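Side-chain contact in obscurin (Homo sapiens, PDB 4C4K), which is a giant muscle protein with signalling domains, whose first immunoglobulin domain probably binds a partner protein in the sarcomere: residues R78-A82 / I83-F87. Numbering follows the deposited sequence.
Sequences RARNA and IGEAF
Arg78 and Glu85 form a salt bridge over one face of the F-G hairpin of this I-set immunoglobulin domain. With CG anti to the backbone N (chi1 178°) and the chain extended, Arg78 brings NE to 2.7 Å from Glu85 OE1, met from above the carboxylate plane; NH2 adds weak bonds to both oxygens. The two flat groups are turned 61° apart, so the pairing is skewed. Phe87 lies alongside Arg78, pointing the same way, its CE2 3.8 Å from Arg78 CG, while Arg80 CB packs on Glu85 CG at 3.5 Å. On the other face Ala79 and Ala86, a hydrogen-bonded pair, pack their methyls on Pro5 and Phe7 of strand 3-14. At the turn, Asn81 OD1 accepts from Gly84 N nearly in line with its C=O, and from Ile83 N above the carbonyl plane, each at 3.1 Å; its ND2 hydrogen-bonds to Pro32 O and Ser3 O. Were Arg78 an alanine, the Glu85 carboxylate would probably lose its partner within the hairpin, and Phe87 CE2 and CZ the chain beside them. Residues 84-87 pair in parallel with another protein chain, whose basic side chain, a long, weak partner of OE2, probably helps Arg78 neutralise Glu85.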
loop_
_atom_site.group_PDB
_atom_site.type_symbol
_atom_site.label_atom_id
_atom_site.label_comp_id
_atom_site.label_asym_id
_atom_site.label_seq_id
_atom_site.Cartn_x
_atom_site.Cartn_y
_atom_site.Cartn_z
ATOM N N ARG A 78 -4.664 -5.847 1.610
ATOM C CA ARG A 78 -5.747 -5.616 0.659
ATOM C C ARG A 78 -7.063 -5.495 1.416
ATOM O O ARG A 78 -7.389 -6.376 2.204
ATOM C CB ARG A 78 -5.776 -6.752 -0.394
ATOM C CG ARG A 78 -6.903 -6.671 -1.434
ATOM C CD ARG A 78 -6.889 -7.895 -2.344
ATOM N NE ARG A 78 -7.982 -7.864 -3.320
ATOM C CZ ARG A 78 -8.928 -8.794 -3.437
ATOM N NH1 ARG A 78 -8.922 -9.864 -2.647
ATOM N NH2 ARG A 78 -9.885 -8.665 -4.349
ATOM N N ALA A 79 -7.794 -4.387 1.204
ATOM C CA ALA A 79 -9.088 -4.162 1.849
ATOM C C ALA A 79 -10.109 -4.016 0.739
ATOM O O ALA A 79 -9.907 -3.228 -0.182
ATOM C CB ALA A 79 -9.050 -2.901 2.705
ATOM N N ARG A 80 -11.175 -4.800 0.788
ATOM C CA ARG A 80 -12.155 -4.718 -0.266
ATOM C C ARG A 80 -13.620 -4.727 0.207
ATOM O O ARG A 80 -13.953 -5.387 1.183
ATOM C CB ARG A 80 -11.867 -5.806 -1.316
ATOM C CG ARG A 80 -12.277 -7.230 -0.986
ATOM C CD ARG A 80 -13.122 -7.755 -2.137
ATOM N NE ARG A 80 -13.176 -9.218 -2.201
ATOM C CZ ARG A 80 -14.069 -9.971 -1.562
ATOM N NH1 ARG A 80 -14.978 -9.411 -0.770
ATOM N NH2 ARG A 80 -14.051 -11.290 -1.699
ATOM N N ASN A 81 -14.481 -3.979 -0.484
ATOM C CA ASN A 81 -15.932 -3.999 -0.248
ATOM C C ASN A 81 -16.612 -3.854 -1.620
ATOM O O ASN A 81 -15.900 -3.839 -2.633
ATOM C CB ASN A 81 -16.388 -2.949 0.802
ATOM C CG ASN A 81 -16.281 -1.493 0.402
ATOM O OD1 ASN A 81 -15.996 -1.121 -0.751
ATOM N ND2 ASN A 81 -16.481 -0.627 1.373
ATOM N N ALA A 82 -17.951 -3.751 -1.675
ATOM C CA ALA A 82 -18.688 -3.650 -2.948
ATOM C C ALA A 82 -18.291 -2.441 -3.826
ATOM O O ALA A 82 -18.448 -2.495 -5.054
ATOM C CB ALA A 82 -20.181 -3.625 -2.686
ATOM N N ILE A 83 -17.821 -1.353 -3.189
ATOM C CA ILE A 83 -17.470 -0.095 -3.855
ATOM C C ILE A 83 -16.048 -0.118 -4.409
ATOM O O ILE A 83 -15.773 0.493 -5.446
ATOM C CB ILE A 83 -17.664 1.134 -2.892
ATOM C CG1 ILE A 83 -18.957 1.069 -2.052
ATOM C CG2 ILE A 83 -17.527 2.470 -3.618
ATOM C CD1 ILE A 83 -20.371 1.010 -2.838
ATOM N N GLY A 84 -15.122 -0.708 -3.660
ATOM C CA GLY A 84 -13.756 -0.662 -4.128
ATOM C C GLY A 84 -12.744 -1.398 -3.306
ATOM O O GLY A 84 -13.084 -2.149 -2.397
ATOM N N GLU A 85 -11.488 -1.183 -3.646
ATOM C CA GLU A 85 -10.407 -1.862 -2.951
ATOM C C GLU A 85 -9.299 -0.901 -2.654
ATOM O O GLU A 85 -8.990 -0.033 -3.494
ATOM C CB GLU A 85 -9.864 -3.035 -3.804
ATOM C CG GLU A 85 -10.909 -4.072 -4.177
ATOM C CD GLU A 85 -10.380 -5.377 -4.736
ATOM O OE1 GLU A 85 -9.200 -5.719 -4.485
ATOM O OE2 GLU A 85 -11.148 -6.042 -5.462
ATOM N N ALA A 86 -8.618 -1.132 -1.520
ATOM C CA ALA A 86 -7.455 -0.364 -1.126
ATOM C C ALA A 86 -6.284 -1.316 -0.927
ATOM O O ALA A 86 -6.457 -2.409 -0.369
ATOM C CB ALA A 86 -7.742 0.418 0.160
ATOM N N PHE A 87 -5.083 -0.904 -1.389
ATOM C CA PHE A 87 -3.854 -1.690 -1.238
ATOM C C PHE A 87 -2.754 -0.837 -0.592
ATOM O O PHE A 87 -2.646 0.339 -0.905
ATOM C CB PHE A 87 -3.352 -2.167 -2.615
ATOM C CG PHE A 87 -4.277 -3.072 -3.379
ATOM C CD1 PHE A 87 -5.391 -2.556 -4.043
ATOM C CD2 PHE A 87 -3.992 -4.425 -3.516
ATOM C CE1 PHE A 87 -6.253 -3.393 -4.751
ATOM C CE2 PHE A 87 -4.847 -5.262 -4.241
ATOM C CZ PHE A 87 -5.968 -4.734 -4.859
#